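Local coordinates for hypothetical protein ST1444 (Sulfolobus tokodaii, PDB 2EO0), which probably acts as a magnesium-dependent, structure-specific endonuclease that resolves Holliday junctions by nicking opposing strands of four-way DNA, at residues Glu88-Val93 against Val132-Ser137; Gly77-Ala82 against Ile102-Leu107. All coordinates share one frame; numbering follows the deposited sequence.

Contacts 1 and 2 lie about 12 Å apart, centre to centre, on opposite faces of the five-stranded mixed sheet of this PDDEXK-clan nuclease. Contact 1 sets strand 88-95 against helix 128-143; contact 2 sets helix 72-85 against the end of strand 98-103 and the turn after it. Along the chain their segments alternate: 77-82, 88-93, 102-107, 132-137. The two are joined through the antiparallel neighbours 88-95 and 98-103, where Leu91 N lies 2.9 Å from Ile102 O and Leu89 O lies 3.0 Å from Phe104 N. Helices thus pack on both sides of a sheet whose strand 53-61 carries Glu58, a probable magnesium ligand.

Contact 1 (Glu88-Val93 against Val132-Ser137); sequences ELFLGV and VRYVES
Tyr134 reaches from helix 128-143 to strand 88-95 and meets it at two places, the ring of Phe90 and the carboxylate of Glu88. A chi1 of 172°, CG opposite the backbone N, carries the tyrosine ring off the helix toward the sheet. The tight part is apolar. Phe90 CZ lies 3.6 Å from Tyr134 CE2 and 3.8 Å from Tyr134 CD2, and CE2 arrives at the rim of the phenylalanine ring, near its plane. The two rings are neither stacked nor a clean T: their centroids are 5.8 Å apart and their planes are inclined at 70°. Phe90 is buried, and this pair forms the inner side of the contact, its side chain about 7 Å from that of Glu58, a probable magnesium ligand.

Toward solvent the contact becomes polar and less well defined. Glu88, its chain bent at chi2, brings its carboxylate to the hydroxyl edge of Tyr134, the two planes 69° apart. Tyr134 OH is modelled as donor to Glu88 OE2, at a doubtful 2.4 Å, and the place of that oxygen is less sure. Lys138 is modelled in a salt bridge with the same oxygen and shares its uncertainty. Lys103 adds a weak hydrogen bond with Tyr134 OH and a long, weak ion pair with Glu88 OE1, consistent with a loose charged cluster.

Helix 128-143 therefore covers the sheet: Val135 packs on Ile55 of strand 53-61 and on Phe27, Tyr134 also touches Met126, and strand 88-95, which carries Phe90, lies between strands 53-61 and 98-103.

Contact 2 (Gly77-Ala82 against Ile102-Leu107); sequences GIREFA and IKFDML
This is a buried helix-to-turn packing contact, in which helix 72-85 meets the 3-10 turn that follows strand 98-103 at the edge of the sheet. Phe104, the first residue of the turn, is the centre of it. Its CG stands roughly anti to the backbone N (chi1 -151°), which sends the ring out toward the helix. Ile78, which also packs against the probable magnesium ligand Glu58, comes to the far end of that ring: its CD1 lies 3.5 Å from Phe104 CZ and 3.8 Å from Phe104 CE1, the two side chains crossing nearly at right angles. Arg79 approaches another part of the rim. Its chain bends at chi3 (-83°) and brings NH2 to 3.4 Å from Phe104 CD2, with the guanidinium turned 80° from the ring plane. NH2 thus meets the ring at its edge, not over its face; the cation-pi partner of Arg79 is Tyr115 of strand 115-117. Leu107 CD1 covers a face of Phe104 near its rim, 3.3 Å above the plane, while Leu89 and Leu91 of strand 88-95 and Ile70 of strand 68-70 also touch the ring. With an alanine in place of Phe104, a gap would probably open between Ile78 and Leu89, Leu91 and Leu107, and the guanidinium would probably keep Tyr115 but lose its second aromatic neighbour.

No hydrogen bond joins the two segments, and Arg79 NH2 stays 5.3 Å from Asp105 OD1. Cohesion therefore rests on van der Waals contact around one ring, with the arginine at its margin and at most a long-range attraction to Asp105.

Contact 1 (Glu88-Val93 against Val132-Ser137)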
ATOM      1  N   GLU A  88      -8.280  -2.687   4.260  1.00 38.61           N
ATOM      2  CA  GLU A  88      -9.470  -2.121   4.882  1.00 33.61           C
ATOM      3  C   GLU A  88      -9.608  -0.680   4.421  1.00 31.27           C
ATOM      4  O   GLU A  88      -8.720   0.141   4.640  1.00 31.82           O
ATOM      5  CB  GLU A  88      -9.358  -2.164   6.392  1.00 39.00           C
ATOM      6  CG  GLU A  88      -9.927  -3.407   6.989  1.00 53.46           C
ATOM      7  CD  GLU A  88     -10.784  -3.097   8.198  1.00 61.54           C
ATOM      8  OE1 GLU A  88     -11.963  -2.695   8.028  1.00 53.32           O
ATOM      9  OE2 GLU A  88     -10.260  -3.243   9.321  1.00 62.94           O
ATOM     10  N   LEU A  89     -10.728  -0.386   3.778  1.00 26.37           N
ATOM     11  CA  LEU A  89     -10.980   0.934   3.243  1.00 29.20           C
ATOM     12  C   LEU A  89     -11.839   1.815   4.163  1.00 32.44           C
ATOM     13  O   LEU A  89     -12.890   1.374   4.633  1.00 37.43           O
ATOM     14  CB  LEU A  89     -11.660   0.783   1.891  1.00 22.52           C
ATOM     15  CG  LEU A  89     -11.985   2.112   1.259  1.00 30.37           C
ATOM     16  CD1 LEU A  89     -10.679   2.794   0.947  1.00 23.71           C
ATOM     17  CD2 LEU A  89     -12.854   1.924   0.028  1.00 27.98           C
ATOM     18  N   PHE A  90     -11.395   3.053   4.388  1.00 29.38           N
ATOM     19  CA  PHE A  90     -12.101   4.009   5.240  1.00 27.75           C
ATOM     20  C   PHE A  90     -12.400   5.334   4.531  1.00 32.90           C
ATOM     21  O   PHE A  90     -11.674   5.761   3.620  1.00 41.40           O
ATOM     22  CB  PHE A  90     -11.274   4.367   6.486  1.00 25.79           C
ATOM     23  CG  PHE A  90     -11.034   3.210   7.428  1.00 41.21           C
ATOM     24  CD1 PHE A  90     -10.109   2.218   7.119  1.00 29.00           C
ATOM     25  CD2 PHE A  90     -11.740   3.111   8.621  1.00 32.39           C
ATOM     26  CE1 PHE A  90      -9.894   1.157   7.976  1.00 35.05           C
ATOM     27  CE2 PHE A  90     -11.528   2.046   9.491  1.00 38.48           C
ATOM     28  CZ  PHE A  90     -10.602   1.067   9.168  1.00 39.80           C
ATOM     29  N   LEU A  91     -13.464   5.993   4.976  1.00 33.93           N
ATOM     30  CA  LEU A  91     -13.816   7.313   4.457  1.00 41.73           C
ATOM     31  C   LEU A  91     -13.438   8.332   5.546  1.00 35.03           C
ATOM     32  O   LEU A  91     -13.962   8.292   6.666  1.00 33.99           O
ATOM     33  CB  LEU A  91     -15.317   7.413   4.167  1.00 31.35           C
ATOM     34  CG  LEU A  91     -15.865   8.817   3.874  1.00 41.76           C
ATOM     35  CD1 LEU A  91     -15.365   9.293   2.549  1.00 21.63           C
ATOM     36  CD2 LEU A  91     -17.425   8.796   3.875  1.00 37.84           C
ATOM     37  N   GLY A  92     -12.501   9.215   5.234  1.00 27.81           N
ATOM     38  CA  GLY A  92     -12.134  10.223   6.204  1.00 31.35           C
ATOM     39  C   GLY A  92     -12.757  11.550   5.821  1.00 34.15           C
ATOM     40  O   GLY A  92     -12.525  12.029   4.712  1.00 36.61           O
ATOM     41  N   VAL A  93     -13.545  12.150   6.712  1.00 30.03           N
ATOM     42  CA  VAL A  93     -14.181  13.436   6.393  1.00 34.01           C
ATOM     43  C   VAL A  93     -13.714  14.601   7.245  1.00 29.28           C
ATOM     44  O   VAL A  93     -13.653  14.508   8.470  1.00 32.06           O
ATOM     45  CB  VAL A  93     -15.719  13.379   6.533  1.00 36.18           C
ATOM     46  CG1 VAL A  93     -16.339  14.626   5.878  1.00 25.15           C
ATOM     47  CG2 VAL A  93     -16.261  12.078   5.909  1.00 39.21           C
ATOM     48  N   VAL A 132      -6.281   4.713  14.613  1.00 37.96           N
ATOM     49  CA  VAL A 132      -5.016   4.100  14.958  1.00 39.82           C
ATOM     50  C   VAL A 132      -5.190   2.950  15.941  1.00 45.44           C
ATOM     51  O   VAL A 132      -4.675   1.861  15.693  1.00 49.73           O
ATOM     52  CB  VAL A 132      -4.037   5.149  15.529  1.00 39.89           C
ATOM     53  CG1 VAL A 132      -2.797   4.479  16.080  1.00 27.44           C
ATOM     54  CG2 VAL A 132      -3.653   6.116  14.431  1.00 28.94           C
ATOM     55  N   ARG A 133      -5.910   3.169  17.040  1.00 40.34           N
ATOM     56  CA  ARG A 133      -6.111   2.084  18.003  1.00 45.26           C
ATOM     57  C   ARG A 133      -6.724   0.882  17.296  1.00 45.16           C
ATOM     58  O   ARG A 133      -6.342  -0.273  17.542  1.00 42.17           O
ATOM     59  CB  ARG A 133      -7.030   2.513  19.152  1.00 43.49           C
ATOM     60  CG  ARG A 133      -6.334   3.347  20.219  1.00 57.99           C
ATOM     61  CD  ARG A 133      -7.287   3.766  21.344  1.00 68.97           C
ATOM     62  NE  ARG A 133      -6.608   4.568  22.367  1.00 82.91           N
ATOM     63  CZ  ARG A 133      -7.194   5.055  23.464  1.00 90.87           C
ATOM     64  NH1 ARG A 133      -8.487   4.830  23.704  1.00 86.46           N
ATOM     65  NH2 ARG A 133      -6.486   5.780  24.323  1.00 89.58           N
ATOM     66  N   TYR A 134      -7.676   1.168  16.416  1.00 36.22           N
ATOM     67  CA  TYR A 134      -8.346   0.124  15.672  1.00 36.71           C
ATOM     68  C   TYR A 134      -7.348  -0.637  14.815  1.00 38.01           C
ATOM     69  O   TYR A 134      -7.353  -1.866  14.768  1.00 40.78           O
ATOM     70  CB  TYR A 134      -9.406   0.718  14.752  1.00 39.03           C
ATOM     71  CG  TYR A 134      -9.963  -0.324  13.836  1.00 36.57           C
ATOM     72  CD1 TYR A 134     -10.903  -1.240  14.294  1.00 35.07           C
ATOM     73  CD2 TYR A 134      -9.525  -0.425  12.512  1.00 41.43           C
ATOM     74  CE1 TYR A 134     -11.406  -2.222  13.467  1.00 33.77           C
ATOM     75  CE2 TYR A 134     -10.012  -1.407  11.674  1.00 34.99           C
ATOM     76  CZ  TYR A 134     -10.968  -2.301  12.158  1.00 42.56           C
ATOM     77  OH  TYR A 134     -11.538  -3.231  11.325  1.00 46.31           O
ATOM     78  N   VAL A 135      -6.517   0.104  14.099  1.00 30.31           N
ATOM     79  CA  VAL A 135      -5.518  -0.531  13.265  1.00 43.46           C
ATOM     80  C   VAL A 135      -4.599  -1.408  14.120  1.00 36.24           C
ATOM     81  O   VAL A 135      -4.274  -2.520  13.728  1.00 32.14           O
ATOM     82  CB  VAL A 135      -4.656   0.506  12.500  1.00 49.66           C
ATOM     83  CG1 VAL A 135      -3.601  -0.216  11.682  1.00 49.90           C
ATOM     84  CG2 VAL A 135      -5.537   1.352  11.583  1.00 40.83           C
ATOM     85  N   GLU A 136      -4.192  -0.905  15.282  1.00 30.60           N
ATOM     86  CA  GLU A 136      -3.329  -1.667  16.178  1.00 35.61           C
ATOM     87  C   GLU A 136      -3.936  -2.990  16.612  1.00 39.88           C
ATOM     88  O   GLU A 136      -3.219  -3.989  16.713  1.00 51.73           O
ATOM     89  CB  GLU A 136      -2.990  -0.866  17.435  1.00 37.64           C
ATOM     90  CG  GLU A 136      -1.952   0.218  17.231  1.00 34.31           C
ATOM     91  CD  GLU A 136      -0.700  -0.318  16.553  1.00 47.31           C
ATOM     92  OE1 GLU A 136      -0.389  -1.516  16.758  1.00 41.62           O
ATOM     93  OE2 GLU A 136      -0.031   0.460  15.835  1.00 40.16           O
ATOM     94  N   SER A 137      -5.244  -3.004  16.870  1.00 31.48           N
ATOM     95  CA  SER A 137      -5.907  -4.221  17.305  1.00 30.46           C
ATOM     96  C   SER A 137      -5.975  -5.239  16.180  1.00 37.57           C
ATOM     97  O   SER A 137      -6.102  -6.438  16.431  1.00 42.87           O
ATOM     98  CB  SER A 137      -7.318  -3.923  17.843  1.00 41.72           C
ATOM     99  OG  SER A 137      -8.265  -3.727  16.802  1.00 57.06           O
TER

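Contact 2 (Gly77-Ala82 against Ile102-Leu107)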
ATOM      1  N   GLY A  77     -15.129   2.282  -7.856  1.00 37.18           N
ATOM      2  CA  GLY A  77     -13.739   2.154  -8.276  1.00 32.05           C
ATOM      3  C   GLY A  77     -12.760   1.969  -7.110  1.00 34.54           C
ATOM      4  O   GLY A  77     -12.022   0.990  -7.072  1.00 40.11           O
ATOM      5  N   ILE A  78     -12.736   2.893  -6.156  1.00 31.47           N
ATOM      6  CA  ILE A  78     -11.826   2.742  -5.032  1.00 41.71           C
ATOM      7  C   ILE A  78     -12.180   1.471  -4.265  1.00 41.24           C
ATOM      8  O   ILE A  78     -11.341   0.890  -3.585  1.00 43.59           O
ATOM      9  CB  ILE A  78     -11.866   3.964  -4.083  1.00 29.48           C
ATOM     10  CG1 ILE A  78     -13.300   4.298  -3.722  1.00 52.10           C
ATOM     11  CG2 ILE A  78     -11.247   5.167  -4.754  1.00 42.25           C
ATOM     12  CD1 ILE A  78     -13.459   5.679  -3.061  1.00 56.96           C
ATOM     13  N   ARG A  79     -13.428   1.042  -4.387  1.00 39.86           N
ATOM     14  CA  ARG A  79     -13.898  -0.176  -3.743  1.00 35.11           C
ATOM     15  C   ARG A  79     -13.276  -1.424  -4.410  1.00 39.75           C
ATOM     16  O   ARG A  79     -12.935  -2.402  -3.741  1.00 39.11           O
ATOM     17  CB  ARG A  79     -15.414  -0.206  -3.848  1.00 44.57           C
ATOM     18  CG  ARG A  79     -16.129  -1.305  -3.099  1.00 52.90           C
ATOM     19  CD  ARG A  79     -17.612  -0.935  -2.975  1.00 60.23           C
ATOM     20  NE  ARG A  79     -17.855  -0.029  -1.852  1.00 54.63           N
ATOM     21  CZ  ARG A  79     -19.006   0.602  -1.631  1.00 58.73           C
ATOM     22  NH1 ARG A  79     -20.024   0.441  -2.469  1.00 56.47           N
ATOM     23  NH2 ARG A  79     -19.159   1.352  -0.543  1.00 50.13           N
ATOM     24  N   GLU A  80     -13.134  -1.383  -5.729  1.00 28.59           N
ATOM     25  CA  GLU A  80     -12.549  -2.492  -6.469  1.00 38.20           C
ATOM     26  C   GLU A  80     -11.039  -2.565  -6.164  1.00 40.51           C
ATOM     27  O   GLU A  80     -10.430  -3.635  -6.124  1.00 29.83           O
ATOM     28  CB  GLU A  80     -12.782  -2.287  -7.973  1.00 38.95           C
ATOM     29  CG  GLU A  80     -12.477  -3.510  -8.814  1.00 53.76           C
ATOM     30  CD  GLU A  80     -13.102  -4.777  -8.247  1.00 66.99           C
ATOM     31  OE1 GLU A  80     -14.340  -4.789  -8.019  1.00 70.28           O
ATOM     32  OE2 GLU A  80     -12.352  -5.762  -8.030  1.00 70.12           O
ATOM     33  N   PHE A  81     -10.448  -1.399  -5.961  1.00 30.03           N
ATOM     34  CA  PHE A  81      -9.052  -1.315  -5.626  1.00 32.84           C
ATOM     35  C   PHE A  81      -8.880  -1.917  -4.221  1.00 40.98           C
ATOM     36  O   PHE A  81      -7.894  -2.599  -3.921  1.00 43.28           O
ATOM     37  CB  PHE A  81      -8.635   0.151  -5.658  1.00 32.65           C
ATOM     38  CG  PHE A  81      -7.200   0.377  -5.342  1.00 34.73           C
ATOM     39  CD1 PHE A  81      -6.725   0.194  -4.051  1.00 25.51           C
ATOM     40  CD2 PHE A  81      -6.324   0.785  -6.333  1.00 29.02           C
ATOM     41  CE1 PHE A  81      -5.395   0.417  -3.753  1.00 33.58           C
ATOM     42  CE2 PHE A  81      -4.980   1.012  -6.039  1.00 35.18           C
ATOM     43  CZ  PHE A  81      -4.523   0.828  -4.750  1.00 31.05           C
ATOM     44  N   ALA A  82      -9.870  -1.681  -3.373  1.00 40.78           N
ATOM     45  CA  ALA A  82      -9.850  -2.187  -2.015  1.00 41.01           C
ATOM     46  C   ALA A  82      -9.959  -3.707  -1.987  1.00 35.13           C
ATOM     47  O   ALA A  82      -9.284  -4.370  -1.194  1.00 33.79           O
ATOM     48  CB  ALA A  82     -10.975  -1.559  -1.224  1.00 32.78           C
ATOM     49  N   ILE A 102     -14.889   6.751   9.062  1.00 33.07           N
ATOM     50  CA  ILE A 102     -15.818   5.643   9.253  1.00 34.45           C
ATOM     51  C   ILE A 102     -15.415   4.570   8.248  1.00 35.92           C
ATOM     52  O   ILE A 102     -14.671   4.854   7.301  1.00 35.15           O
ATOM     53  CB  ILE A 102     -17.266   6.049   8.956  1.00 41.83           C
ATOM     54  CG1 ILE A 102     -17.316   6.766   7.611  1.00 38.40           C
ATOM     55  CG2 ILE A 102     -17.811   6.928  10.083  1.00 39.94           C
ATOM     56  CD1 ILE A 102     -18.715   6.957   7.088  1.00 48.99           C
ATOM     57  N   LYS A 103     -15.881   3.340   8.456  1.00 38.41           N
ATOM     58  CA  LYS A 103     -15.591   2.256   7.515  1.00 29.69           C
ATOM     59  C   LYS A 103     -16.339   2.613   6.239  1.00 34.85           C
ATOM     60  O   LYS A 103     -17.507   3.009   6.280  1.00 27.03           O
ATOM     61  CB  LYS A 103     -16.120   0.910   8.011  1.00 35.90           C
ATOM     62  CG  LYS A 103     -15.248   0.190   9.007  1.00 37.27           C
ATOM     63  CD  LYS A 103     -15.966  -1.060   9.509  1.00 50.48           C
ATOM     64  CE  LYS A 103     -14.999  -2.114  10.084  1.00 65.82           C
ATOM     65  NZ  LYS A 103     -14.096  -1.613  11.165  1.00 59.82           N
ATOM     66  N   PHE A 104     -15.667   2.479   5.104  1.00 33.14           N
ATOM     67  CA  PHE A 104     -16.302   2.799   3.837  1.00 37.06           C
ATOM     68  C   PHE A 104     -17.613   2.009   3.646  1.00 40.05           C
ATOM     69  O   PHE A 104     -18.500   2.420   2.886  1.00 28.08           O
ATOM     70  CB  PHE A 104     -15.344   2.506   2.698  1.00 35.07           C
ATOM     71  CG  PHE A 104     -15.563   3.362   1.517  1.00 33.40           C
ATOM     72  CD1 PHE A 104     -14.997   4.627   1.456  1.00 24.85           C
ATOM     73  CD2 PHE A 104     -16.341   2.912   0.456  1.00 32.42           C
ATOM     74  CE1 PHE A 104     -15.196   5.444   0.348  1.00 26.84           C
ATOM     75  CE2 PHE A 104     -16.548   3.723  -0.664  1.00 38.34           C
ATOM     76  CZ  PHE A 104     -15.970   4.997  -0.715  1.00 27.46           C
ATOM     77  N   ASP A 105     -17.718   0.884   4.352  1.00 40.93           N
ATOM     78  CA  ASP A 105     -18.899   0.022   4.298  1.00 45.00           C
ATOM     79  C   ASP A 105     -20.145   0.673   4.878  1.00 42.83           C
ATOM     80  O   ASP A 105     -21.243   0.151   4.728  1.00 39.07           O
ATOM     81  CB  ASP A 105     -18.645  -1.280   5.055  1.00 50.89           C
ATOM     82  CG  ASP A 105     -17.612  -2.141   4.385  1.00 69.04           C
ATOM     83  OD1 ASP A 105     -17.481  -2.032   3.136  1.00 63.29           O
ATOM     84  OD2 ASP A 105     -16.947  -2.938   5.102  1.00 70.68           O
ATOM     85  N   MET A 106     -19.972   1.802   5.551  1.00 42.04           N
ATOM     86  CA  MET A 106     -21.105   2.504   6.142  1.00 49.82           C
ATOM     87  C   MET A 106     -21.869   3.317   5.102  1.00 48.81           C
ATOM     88  O   MET A 106     -22.990   3.751   5.351  1.00 53.51           O
ATOM     89  CB  MET A 106     -20.636   3.424   7.271  1.00 55.18           C
ATOM     90  CG  MET A 106     -19.952   2.700   8.428  1.00 62.34           C
ATOM     91  SD  MET A 106     -21.087   1.772   9.494  1.00 74.80           S
ATOM     92  CE  MET A 106     -21.088   2.893  10.943  1.00 71.58           C
ATOM     93  N   LEU A 107     -21.267   3.542   3.943  1.00 38.72           N
ATOM     94  CA  LEU A 107     -21.954   4.289   2.896  1.00 50.24           C
ATOM     95  C   LEU A 107     -23.028   3.394   2.256  1.00 53.48           C
ATOM     96  O   LEU A 107     -22.713   2.311   1.753  1.00 48.44           O
ATOM     97  CB  LEU A 107     -20.965   4.730   1.807  1.00 42.97           C
ATOM     98  CG  LEU A 107     -19.839   5.713   2.121  1.00 50.91           C
ATOM     99  CD1 LEU A 107     -18.832   5.640   0.997  1.00 50.81           C
ATOM    100  CD2 LEU A 107     -20.375   7.138   2.265  1.00 42.16           C
TER